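Local structure of probable acetyltransferases (Chromobacterium violaceum, 3PZJ) at the interface of chains A and B. The protein is a probable GNAT-family acetyltransferase, expected to transfer an acetyl group from acetyl-CoA to an acceptor amine, possibly a protein N-terminus. Residues are numbered along the deposited sequence; one frame, centred on the assembly and turned at random. Chains: chain A/B, Probable acetyltransferases.

The interface of chains A and B. Residues chain A 20, 154, 201-202; chain B 184, 186-187, 191-192.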
ATOM      1  N   LEU A  20      15.036  -8.186 -15.293  1.00 40.45           N
ATOM      2  CA  LEU A  20      14.123  -7.500 -16.198  1.00 40.95           C
ATOM      3  C   LEU A  20      14.929  -6.586 -17.092  1.00 46.78           C
ATOM      4  O   LEU A  20      15.708  -5.767 -16.551  1.00 48.96           O
ATOM      5  CB  LEU A  20      13.126  -6.641 -15.422  1.00 40.67           C
ATOM      6  CG  LEU A  20      12.244  -7.441 -14.502  1.00 38.20           C
ATOM      7  CD1 LEU A  20      11.406  -6.549 -13.529  1.00 37.35           C
ATOM      8  CD2 LEU A  20      11.347  -8.339 -15.339  1.00 39.18           C
ATOM      9  N   ARG A 154       3.940  -1.757 -14.404  1.00 21.92           N
ATOM     10  CA  ARG A 154       3.912  -3.243 -14.468  1.00 22.53           C
ATOM     11  C   ARG A 154       2.668  -3.864 -13.839  1.00 21.18           C
ATOM     12  O   ARG A 154       2.301  -4.969 -14.171  1.00 21.64           O
ATOM     13  CB  ARG A 154       5.136  -3.812 -13.717  1.00 23.34           C
ATOM     14  CG  ARG A 154       6.428  -3.475 -14.345  1.00 26.91           C
ATOM     15  CD  ARG A 154       7.597  -4.093 -13.627  1.00 24.46           C
ATOM     16  NE  ARG A 154       7.632  -5.477 -13.874  1.00 24.93           N
ATOM     17  CZ  ARG A 154       7.654  -6.441 -12.972  1.00 24.97           C
ATOM     18  NH1 ARG A 154       7.547  -6.199 -11.697  1.00 26.02           N
ATOM     19  NH2 ARG A 154       7.693  -7.708 -13.403  1.00 28.16           N
ATOM     20  N   LEU A 201      -1.695  -7.033 -14.860  1.00 22.52           N
ATOM     21  CA  LEU A 201      -0.288  -6.987 -15.065  1.00 22.01           C
ATOM     22  C   LEU A 201      -0.014  -6.544 -16.479  1.00 22.14           C
ATOM     23  O   LEU A 201      -0.871  -6.687 -17.379  1.00 22.82           O
ATOM     24  CB  LEU A 201       0.296  -8.361 -14.867  1.00 22.98           C
ATOM     25  CG  LEU A 201       0.118  -9.066 -13.532  1.00 21.05           C
ATOM     26  CD1 LEU A 201       1.046 -10.256 -13.439  1.00 27.70           C
ATOM     27  CD2 LEU A 201       0.439  -8.073 -12.369  1.00 19.36           C
ATOM     28  N   ASP A 202       1.203  -6.062 -16.706  1.00 23.67           N
ATOM     29  CA  ASP A 202       1.573  -5.600 -18.019  1.00 25.97           C
ATOM     30  C   ASP A 202       1.420  -6.711 -19.067  1.00 28.50           C
ATOM     31  O   ASP A 202       0.998  -6.450 -20.177  1.00 28.74           O
ATOM     32  CB  ASP A 202       2.962  -4.930 -18.062  1.00 25.79           C
ATOM     33  CG  ASP A 202       4.116  -5.748 -17.493  1.00 28.31           C
ATOM     34  OD1 ASP A 202       3.919  -6.843 -16.986  1.00 27.28           O
ATOM     35  OD2 ASP A 202       5.280  -5.232 -17.552  1.00 32.28           O
TER
ATOM     36  N   GLN B 184       3.795  -9.053  -9.271  1.00 19.98           N
ATOM     37  CA  GLN B 184       4.547  -7.898  -9.827  1.00 20.59           C
ATOM     38  C   GLN B 184       4.413  -6.623  -9.001  1.00 20.19           C
ATOM     39  O   GLN B 184       4.297  -5.534  -9.538  1.00 20.78           O
ATOM     40  CB  GLN B 184       4.178  -7.605 -11.329  1.00 22.56           C
ATOM     41  CG  GLN B 184       4.440  -8.804 -12.247  1.00 22.41           C
ATOM     42  CD  GLN B 184       4.343  -8.621 -13.714  1.00 23.66           C
ATOM     43  OE1 GLN B 184       4.582  -9.585 -14.452  1.00 22.59           O
ATOM     44  NE2 GLN B 184       4.031  -7.411 -14.199  1.00 22.08           N
HETATM   45  N   MSE B 186       6.722  -5.254  -6.959  1.00 22.78           N
HETATM   46  CA  MSE B 186       7.965  -4.473  -6.890  1.00 23.38           C
HETATM   47  C   MSE B 186       9.024  -5.017  -7.879  1.00 24.58           C
HETATM   48  O   MSE B 186       8.890  -6.114  -8.393  1.00 24.28           O
HETATM   49  CB  MSE B 186       8.509  -4.558  -5.447  1.00 24.26           C
HETATM   50  CG  MSE B 186       7.574  -3.862  -4.448  1.00 30.48           C
HETATM   51 SE   MSE B 186       8.334  -4.226  -2.641  0.80 41.66          SE
HETATM   52  CE  MSE B 186       9.794  -3.228  -2.870  1.00 37.49           C
ATOM     53  N   VAL B 187       9.988  -4.156  -8.193  1.00 24.48           N
ATOM     54  CA  VAL B 187      11.256  -4.535  -8.927  1.00 24.09           C
ATOM     55  C   VAL B 187      12.332  -4.297  -7.893  1.00 26.52           C
ATOM     56  O   VAL B 187      12.501  -3.155  -7.434  1.00 25.70           O
ATOM     57  CB  VAL B 187      11.445  -3.710 -10.151  1.00 24.83           C
ATOM     58  CG1 VAL B 187      12.718  -4.053 -10.878  1.00 26.83           C
ATOM     59  CG2 VAL B 187      10.247  -4.014 -11.092  1.00 23.57           C
ATOM     60  N   ARG B 191      15.038  -7.397 -10.570  1.00 33.41           N
ATOM     61  CA  ARG B 191      14.245  -8.669 -10.647  1.00 32.78           C
ATOM     62  C   ARG B 191      12.780  -8.493 -10.194  1.00 29.89           C
ATOM     63  O   ARG B 191      12.480  -7.630  -9.369  1.00 28.02           O
ATOM     64  CB  ARG B 191      14.824  -9.757  -9.814  1.00 34.58           C
ATOM     65  CG  ARG B 191      16.147 -10.280 -10.381  1.00 40.08           C
ATOM     66  CD  ARG B 191      16.496 -11.595  -9.694  1.00 46.38           C
ATOM     67  NE  ARG B 191      17.582 -12.204 -10.442  1.00 51.80           N
ATOM     68  CZ  ARG B 191      18.845 -11.835 -10.328  1.00 56.65           C
ATOM     69  NH1 ARG B 191      19.204 -10.906  -9.447  1.00 56.31           N
ATOM     70  NH2 ARG B 191      19.758 -12.426 -11.083  1.00 59.62           N
ATOM     71  N   ASN B 192      11.890  -9.333 -10.716  1.00 27.70           N
ATOM     72  CA  ASN B 192      10.516  -9.313 -10.264  1.00 27.62           C
ATOM     73  C   ASN B 192      10.342  -9.683  -8.779  1.00 27.14           C
ATOM     74  O   ASN B 192      10.956 -10.635  -8.300  1.00 26.74           O
ATOM     75  CB  ASN B 192       9.662 -10.293 -11.046  1.00 26.98           C
ATOM     76  CG  ASN B 192       8.164 -10.189 -10.641  1.00 26.40           C
ATOM     77  OD1 ASN B 192       7.526  -9.152 -10.809  1.00 24.36           O
ATOM     78  ND2 ASN B 192       7.654 -11.221 -10.042  1.00 26.86           N
TER
HETATM   79  O   HOH W   1       6.643  -4.034 -10.212  1.00 28.30           O
HETATM   80  O   HOH W   2       3.181  -9.739 -16.963  1.00 31.12           O
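B:Gln184, which meets A:Arg154 and A:Asp202 across the contact, has a left-handed backbone (phi 52°, psi 41°) just ahead of strand 185-188, while A:Asp202 opens helix 202-206 directly after strand 191-201. From this turn the B:Gln184 side chain runs out extended beyond CG into chain A. B:Gln184 NE2 lies 2.8 Å from A:Asp202 OD1 in a nearly straight hydrogen bond. The carboxylate stands almost perpendicular to the amide and is met from above its own plane, whereas OD1 lies in the plane of the amide. Water 2 bridges B:Gln184 OE1 to the same A:Asp202 oxygen; together these two links would limit rotation of the amide, with a weak bond from NE2 to the backbone carbonyl of A:Arg154 only secondary. A:Leu201 packs against the glutamine chain, its CD1 3.7 Å from B:Gln184 CD.

The guanidinium of A:Arg154 is stacked on that amide, the planes 13° apart. A bend at chi3 turns the end of the arginine toward B:Asn192, whose side-chain oxygen OD1 takes two hydrogen bonds, from A:Arg154 NH1 at 3.1 Å and NH2 at 3.0 Å. OD1 lies in the guanidinium plane; NH1 approaches in the carbonyl plane and NH2 from above it. A:Arg154 NH1 also holds water 1, at 2.8 Å, which passes the link on to the backbone O of B:Gln184.

Over the opposite guanidinium face sits A:Leu20 CD1, from its own chain, so the flat group lies between the leucine methyl, over its centre, and the glutamine amide, shifted toward the rim. A:Leu20 CD1 meets B:Val187 CG2 at 3.7 Å, tip to tip, and that valine methyl also touches A:Arg154 CD.

The patch and its twofold twin join the strand 185-188 and 191-201 hairpin of one subunit to its neighbour, mixing directional polar bonds with a small apolar contact; this may stabilise a dimer, although the structure alone does not show that the pair forms in solution.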